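Local coordinates for proline iminopeptidase-related protein (Thermus thermophilus, PDB 2YYS) that is of unknown function but belongs to the S33 family of alpha/beta hydrolases and may act as a peptidase, at residues 8-12 with 13-17; 156-160 with 161-165. One frame throughout, in Å; residues are numbered along the deposited sequence.

Contact 1 of 2, residues 8-12 with 13-17; sequences VPVGE and AELYV
The ring of Pro-9 and the carboxylate of Glu-14 meet on one face of a tight beta hairpin: ring atom CG of Pro-9 lies 4.0 Å from OE1 of Glu-14, while CG of Glu-14 passes 4.0 Å from CA of Pro-9. These two residues form a non-hydrogen-bonded antiparallel pair. Val-8 and Leu-15 occupy the other face as a hydrogen-bonded pair. There, with CG1 of Val-8 anti to the backbone N (chi1 177°), the other methyl, CG2, sits beside that N and meets CG2 of Val-17 at 3.6 Å. Nearer the turn, CG2 of Val-10 reaches CD1 of Leu-15 at 3.8 Å. Val-8 and Val-17 also pack on Leu-88 of helix 78-91, so this apolar face looks into the domain.

Between the two strands, backbone bonds join Val-8 and Leu-15 in both directions, Val-8 N to Leu-15 O at 2.9 Å and Leu-15 N to Val-8 O at 3.0 Å. Val-10 N closes the turn on Ala-13 O at 2.9 Å, and water 1 holds the same oxygen at 3.0 Å while accepting from Gly-11 N. Gly-11 has backbone angles (phi 110°) at which a side chain would press on the carbonyl O of Val-10, so that the position calls for glycine, and Glu-12 at the outer bend pairs with Arg-61. The hairpin thus sets a face bearing Pro-9 and the charged Glu-14, open to solvent at Pro-9, against an apolar one bearing Val-8, Leu-15 and Val-17, and its turn is fastened by a backbone oxygen with two donors.

Contact 2 of 2, residues 156-160 with 161-165; sequences EALKR and EEPKA
Ala-157 O takes two backbone donors near the junction of helix 150-160 with helix 163-171: Glu-161 N, at 3.1 Å and 159°, and a weak bond from Arg-160 N. The first is an i to i+4 bond of the alpha-helical kind, and it joins Ala-157 to the connection that leads to helix 163-171. Both helices belong to the helical insertion between strands 119-125 and 221-226, a place where alpha/beta hydrolases of this family commonly carry a cap.

After the link at Glu-161, Glu-162 stands at the N-cap position and Pro-163 begins the next helix. The chain folds back enough for CA of Leu-158 to meet Glu-161 O in a CA-H...O contact of 3.3 Å. Leu-158 then reaches forward over the connection, its CG opposite the carbonyl carbon (chi1 -63°), and sets the CD2 methyl against Pro-163, 3.8 Å from CA and 3.9 Å from ring atom CD. Leu-166 of the second helix touches Ala-157 and Leu-158, an apolar contact between the two helices, and also the side chain of Glu-161.

The carboxylate of Glu-161, through OE1, forms a salt bridge with Arg-169, one that ties the connection to helix 163-171. On the first helix, the extended Lys-159 runs back one turn to Glu-156, where NZ meets OE2 on its syn side at 2.9 Å, 19° out of the carboxylate plane.

From the N terminus, strand 3-9 forms one edge of the sheet within this chain, and contact 1 closes the hairpin that returns it as strand 14-20, beside strand 54-58. The chain then builds the parallel strands up to 119-125 before leaving the sheet for a run of helices. Within that run contact 2 closes the bend from helix 150-160 to helix 163-171; only later does strand 221-226 rejoin the sheet. The two contacts are in series, neither nested nor crossed. Their centres are 34 Å apart and their nearest atoms about 22 Å: one joins the edge strand 3-9 to its neighbour 14-20, the other consecutive helices of the insertion.

Contact 1 of 2, residues 8-12 with 13-17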
ATOM      1  N   VAL A   8      -0.942   8.567 -18.223  1.00 21.82           N
ATOM      2  CA  VAL A   8       0.325   9.279 -18.273  1.00 22.27           C
ATOM      3  C   VAL A   8       1.430   8.302 -18.670  1.00 23.08           C
ATOM      4  O   VAL A   8       1.706   7.363 -17.925  1.00 22.18           O
ATOM      5  CB  VAL A   8       0.656   9.880 -16.900  1.00 21.96           C
ATOM      6  CG1 VAL A   8       2.003  10.551 -16.929  1.00 22.07           C
ATOM      7  CG2 VAL A   8      -0.433  10.864 -16.472  1.00 21.76           C
ATOM      8  N   PRO A   9       2.057   8.516 -19.834  1.00 24.82           N
ATOM      9  CA  PRO A   9       3.235   7.735 -20.224  1.00 26.14           C
ATOM     10  C   PRO A   9       4.407   7.951 -19.276  1.00 27.56           C
ATOM     11  O   PRO A   9       4.725   9.083 -18.921  1.00 27.68           O
ATOM     12  CB  PRO A   9       3.582   8.268 -21.628  1.00 26.28           C
ATOM     13  CG  PRO A   9       2.327   8.932 -22.117  1.00 25.88           C
ATOM     14  CD  PRO A   9       1.686   9.496 -20.877  1.00 24.87           C
ATOM     15  N   VAL A  10       5.029   6.849 -18.888  1.00 29.02           N
ATOM     16  CA  VAL A  10       6.140   6.842 -17.951  1.00 31.17           C
ATOM     17  C   VAL A  10       7.388   6.153 -18.568  1.00 32.18           C
ATOM     18  O   VAL A  10       8.406   6.015 -17.907  1.00 33.24           O
ATOM     19  CB  VAL A  10       5.638   6.220 -16.600  1.00 31.41           C
ATOM     20  CG1 VAL A  10       6.665   5.386 -15.893  1.00 33.56           C
ATOM     21  CG2 VAL A  10       5.127   7.321 -15.674  1.00 31.16           C
ATOM     22  N   GLY A  11       7.329   5.799 -19.856  1.00 33.28           N
ATOM     23  CA  GLY A  11       8.430   5.133 -20.542  1.00 33.44           C
ATOM     24  C   GLY A  11       8.106   3.687 -20.870  1.00 33.80           C
ATOM     25  O   GLY A  11       7.716   3.358 -21.991  1.00 34.17           O
ATOM     26  N   GLU A  12       8.258   2.813 -19.886  1.00 34.01           N
ATOM     27  CA  GLU A  12       7.931   1.404 -20.075  1.00 34.47           C
ATOM     28  C   GLU A  12       6.426   1.119 -19.967  1.00 33.16           C
ATOM     29  O   GLU A  12       5.977   0.047 -20.378  1.00 33.98           O
ATOM     30  CB  GLU A  12       8.673   0.537 -19.056  1.00 35.38           C
ATOM     31  CG  GLU A  12      10.186   0.728 -19.019  1.00 38.64           C
ATOM     32  CD  GLU A  12      10.918  -0.481 -18.442  1.00 42.13           C
ATOM     33  OE1 GLU A  12      10.804  -0.746 -17.222  1.00 42.89           O
ATOM     34  OE2 GLU A  12      11.609  -1.177 -19.216  1.00 46.24           O
ATOM     35  N   ALA A  13       5.655   2.063 -19.421  1.00 30.86           N
ATOM     36  CA  ALA A  13       4.237   1.837 -19.112  1.00 28.97           C
ATOM     37  C   ALA A  13       3.413   3.110 -19.241  1.00 27.17           C
ATOM     38  O   ALA A  13       3.966   4.199 -19.223  1.00 27.21           O
ATOM     39  CB  ALA A  13       4.106   1.298 -17.692  1.00 28.96           C
ATOM     40  N   GLU A  14       2.091   2.964 -19.346  1.00 24.71           N
ATOM     41  CA  GLU A  14       1.165   4.089 -19.213  1.00 23.39           C
ATOM     42  C   GLU A  14       0.292   3.837 -18.009  1.00 21.63           C
ATOM     43  O   GLU A  14      -0.373   2.803 -17.913  1.00 20.77           O
ATOM     44  CB  GLU A  14       0.289   4.283 -20.459  1.00 23.56           C
ATOM     45  CG  GLU A  14       1.098   4.719 -21.666  1.00 24.41           C
ATOM     46  CD  GLU A  14       0.287   5.396 -22.753  1.00 25.62           C
ATOM     47  OE1 GLU A  14      -0.592   6.221 -22.458  1.00 26.83           O
ATOM     48  OE2 GLU A  14       0.571   5.117 -23.932  1.00 28.08           O
ATOM     49  N   LEU A  15       0.308   4.797 -17.093  1.00 20.10           N
ATOM     50  CA  LEU A  15      -0.381   4.686 -15.818  1.00 19.11           C
ATOM     51  C   LEU A  15      -1.711   5.435 -15.822  1.00 18.22           C
ATOM     52  O   LEU A  15      -1.805   6.555 -16.306  1.00 17.88           O
ATOM     53  CB  LEU A  15       0.508   5.231 -14.703  1.00 18.91           C
ATOM     54  CG  LEU A  15       1.936   4.688 -14.613  1.00 19.18           C
ATOM     55  CD1 LEU A  15       2.685   5.365 -13.489  1.00 18.94           C
ATOM     56  CD2 LEU A  15       1.967   3.195 -14.418  1.00 19.99           C
ATOM     57  N   TYR A  16      -2.741   4.792 -15.283  1.00 17.77           N
ATOM     58  CA  TYR A  16      -3.988   5.461 -14.950  1.00 17.14           C
ATOM     59  C   TYR A  16      -3.737   6.378 -13.746  1.00 17.31           C
ATOM     60  O   TYR A  16      -3.324   5.922 -12.682  1.00 17.03           O
ATOM     61  CB  TYR A  16      -5.092   4.449 -14.648  1.00 16.86           C
ATOM     62  CG  TYR A  16      -6.351   5.122 -14.211  1.00 15.79           C
ATOM     63  CD1 TYR A  16      -7.279   5.601 -15.142  1.00 13.13           C
ATOM     64  CD2 TYR A  16      -6.615   5.300 -12.859  1.00 14.55           C
ATOM     65  CE1 TYR A  16      -8.442   6.237 -14.715  1.00 13.84           C
ATOM     66  CE2 TYR A  16      -7.741   5.937 -12.436  1.00 15.18           C
ATOM     67  CZ  TYR A  16      -8.663   6.410 -13.357  1.00 15.43           C
ATOM     68  OH  TYR A  16      -9.787   7.062 -12.881  1.00 14.63           O
ATOM     69  N   VAL A  17      -3.991   7.672 -13.928  1.00 16.99           N
ATOM     70  CA  VAL A  17      -3.684   8.681 -12.933  1.00 17.39           C
ATOM     71  C   VAL A  17      -4.909   9.532 -12.658  1.00 17.50           C
ATOM     72  O   VAL A  17      -5.608   9.935 -13.587  1.00 17.46           O
ATOM     73  CB  VAL A  17      -2.517   9.589 -13.423  1.00 17.45           C
ATOM     74  CG1 VAL A  17      -2.261  10.724 -12.464  1.00 18.09           C
ATOM     75  CG2 VAL A  17      -1.242   8.764 -13.601  1.00 17.26           C
TER
HETATM   76  O   HOH W   1       5.088   4.970 -21.925  1.00 43.43           O

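Contact 2 of 2, residues 156-160 with 161-165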
ATOM      1  N   GLU A 156       0.966 -24.979   0.467  1.00 33.62           N
ATOM      2  CA  GLU A 156       0.249 -25.883   1.366  1.00 33.58           C
ATOM      3  C   GLU A 156      -1.051 -25.275   1.928  1.00 33.01           C
ATOM      4  O   GLU A 156      -2.033 -25.985   2.135  1.00 31.94           O
ATOM      5  CB  GLU A 156       1.170 -26.341   2.506  1.00 33.82           C
ATOM      6  CG  GLU A 156       2.332 -27.223   2.043  1.00 35.24           C
ATOM      7  CD  GLU A 156       1.868 -28.496   1.352  1.00 36.31           C
ATOM      8  OE1 GLU A 156       1.075 -29.238   1.965  1.00 35.98           O
ATOM      9  OE2 GLU A 156       2.291 -28.744   0.200  1.00 38.11           O
ATOM     10  N   ALA A 157      -1.038 -23.969   2.177  1.00 32.76           N
ATOM     11  CA  ALA A 157      -2.230 -23.244   2.595  1.00 32.83           C
ATOM     12  C   ALA A 157      -3.297 -23.288   1.501  1.00 33.49           C
ATOM     13  O   ALA A 157      -4.469 -23.512   1.795  1.00 32.43           O
ATOM     14  CB  ALA A 157      -1.893 -21.811   2.927  1.00 32.65           C
ATOM     15  N   LEU A 158      -2.868 -23.096   0.248  1.00 34.63           N
ATOM     16  CA  LEU A 158      -3.775 -23.000  -0.895  1.00 35.67           C
ATOM     17  C   LEU A 158      -4.303 -24.357  -1.346  1.00 36.51           C
ATOM     18  O   LEU A 158      -5.269 -24.420  -2.096  1.00 36.62           O
ATOM     19  CB  LEU A 158      -3.109 -22.256  -2.061  1.00 35.82           C
ATOM     20  CG  LEU A 158      -2.716 -20.782  -1.820  1.00 37.53           C
ATOM     21  CD1 LEU A 158      -2.450 -20.037  -3.141  1.00 38.56           C
ATOM     22  CD2 LEU A 158      -3.742 -20.015  -0.984  1.00 37.85           C
ATOM     23  N   LYS A 159      -3.687 -25.438  -0.874  1.00 37.58           N
ATOM     24  CA  LYS A 159      -4.246 -26.774  -1.060  1.00 38.38           C
ATOM     25  C   LYS A 159      -5.482 -26.959  -0.180  1.00 38.45           C
ATOM     26  O   LYS A 159      -6.412 -27.668  -0.557  1.00 38.63           O
ATOM     27  CB  LYS A 159      -3.213 -27.854  -0.712  1.00 38.83           C
ATOM     28  CG  LYS A 159      -2.185 -28.138  -1.809  1.00 40.61           C
ATOM     29  CD  LYS A 159      -1.370 -29.403  -1.475  1.00 42.73           C
ATOM     30  CE  LYS A 159      -0.080 -29.498  -2.292  1.00 43.92           C
ATOM     31  NZ  LYS A 159       0.901 -30.423  -1.643  1.00 44.79           N
ATOM     32  N   ARG A 160      -5.477 -26.334   0.997  1.00 38.19           N
ATOM     33  CA  ARG A 160      -6.566 -26.492   1.964  1.00 38.08           C
ATOM     34  C   ARG A 160      -7.731 -25.543   1.701  1.00 37.04           C
ATOM     35  O   ARG A 160      -8.890 -25.933   1.818  1.00 36.60           O
ATOM     36  CB  ARG A 160      -6.036 -26.310   3.392  1.00 38.60           C
ATOM     37  CG  ARG A 160      -5.110 -27.441   3.827  1.00 41.53           C
ATOM     38  CD  ARG A 160      -4.853 -27.522   5.327  1.00 45.55           C
ATOM     39  NE  ARG A 160      -5.571 -28.625   5.970  1.00 49.94           N
ATOM     40  CZ  ARG A 160      -5.606 -28.862   7.287  1.00 53.34           C
ATOM     41  NH1 ARG A 160      -4.955 -28.086   8.146  1.00 53.68           N
ATOM     42  NH2 ARG A 160      -6.310 -29.892   7.750  1.00 55.69           N
ATOM     43  N   GLU A 161      -7.421 -24.300   1.346  1.00 36.04           N
ATOM     44  CA  GLU A 161      -8.445 -23.285   1.109  1.00 35.25           C
ATOM     45  C   GLU A 161      -8.048 -22.342  -0.009  1.00 34.15           C
ATOM     46  O   GLU A 161      -6.870 -22.150  -0.270  1.00 33.65           O
ATOM     47  CB  GLU A 161      -8.685 -22.471   2.380  1.00 35.38           C
ATOM     48  CG  GLU A 161      -9.042 -23.309   3.597  1.00 36.27           C
ATOM     49  CD  GLU A 161      -9.601 -22.473   4.725  1.00 37.62           C
ATOM     50  OE1 GLU A 161     -10.581 -21.745   4.478  1.00 37.94           O
ATOM     51  OE2 GLU A 161      -9.058 -22.540   5.849  1.00 40.02           O
ATOM     52  N   GLU A 162      -9.046 -21.750  -0.661  1.00 33.22           N
ATOM     53  CA  GLU A 162      -8.819 -20.724  -1.677  1.00 32.86           C
ATOM     54  C   GLU A 162      -8.154 -19.476  -1.067  1.00 31.38           C
ATOM     55  O   GLU A 162      -8.413 -19.143   0.088  1.00 30.60           O
ATOM     56  CB  GLU A 162     -10.150 -20.336  -2.345  1.00 33.57           C
ATOM     57  CG  GLU A 162     -10.697 -21.369  -3.334  1.00 36.52           C
ATOM     58  CD  GLU A 162      -9.792 -21.542  -4.546  1.00 41.08           C
ATOM     59  OE1 GLU A 162      -9.512 -20.530  -5.237  1.00 44.15           O
ATOM     60  OE2 GLU A 162      -9.348 -22.680  -4.801  1.00 43.65           O
ATOM     61  N   PRO A 163      -7.306 -18.790  -1.833  1.00 30.16           N
ATOM     62  CA  PRO A 163      -6.653 -17.568  -1.334  1.00 29.54           C
ATOM     63  C   PRO A 163      -7.640 -16.519  -0.829  1.00 28.59           C
ATOM     64  O   PRO A 163      -7.403 -15.951   0.230  1.00 28.17           O
ATOM     65  CB  PRO A 163      -5.851 -17.046  -2.542  1.00 29.65           C
ATOM     66  CG  PRO A 163      -6.247 -17.878  -3.731  1.00 30.11           C
ATOM     67  CD  PRO A 163      -6.885 -19.131  -3.204  1.00 30.31           C
ATOM     68  N   LYS A 164      -8.733 -16.285  -1.547  1.00 27.83           N
ATOM     69  CA  LYS A 164      -9.710 -15.281  -1.114  1.00 27.44           C
ATOM     70  C   LYS A 164     -10.242 -15.577   0.294  1.00 26.61           C
ATOM     71  O   LYS A 164     -10.348 -14.672   1.114  1.00 26.11           O
ATOM     72  CB  LYS A 164     -10.876 -15.170  -2.095  1.00 27.69           C
ATOM     73  CG  LYS A 164     -11.919 -14.115  -1.701  1.00 28.80           C
ATOM     74  CD  LYS A 164     -13.075 -14.050  -2.706  1.00 29.37           C
ATOM     75  CE  LYS A 164     -14.032 -12.884  -2.398  1.00 29.34           C
ATOM     76  NZ  LYS A 164     -14.746 -13.018  -1.089  1.00 26.73           N
ATOM     77  N   ALA A 165     -10.575 -16.839   0.564  1.00 25.58           N
ATOM     78  CA  ALA A 165     -11.066 -17.228   1.882  1.00 25.18           C
ATOM     79  C   ALA A 165     -10.033 -16.961   2.990  1.00 24.40           C
ATOM     80  O   ALA A 165     -10.384 -16.500   4.073  1.00 24.21           O
ATOM     81  CB  ALA A 165     -11.493 -18.708   1.884  1.00 25.42           C
TER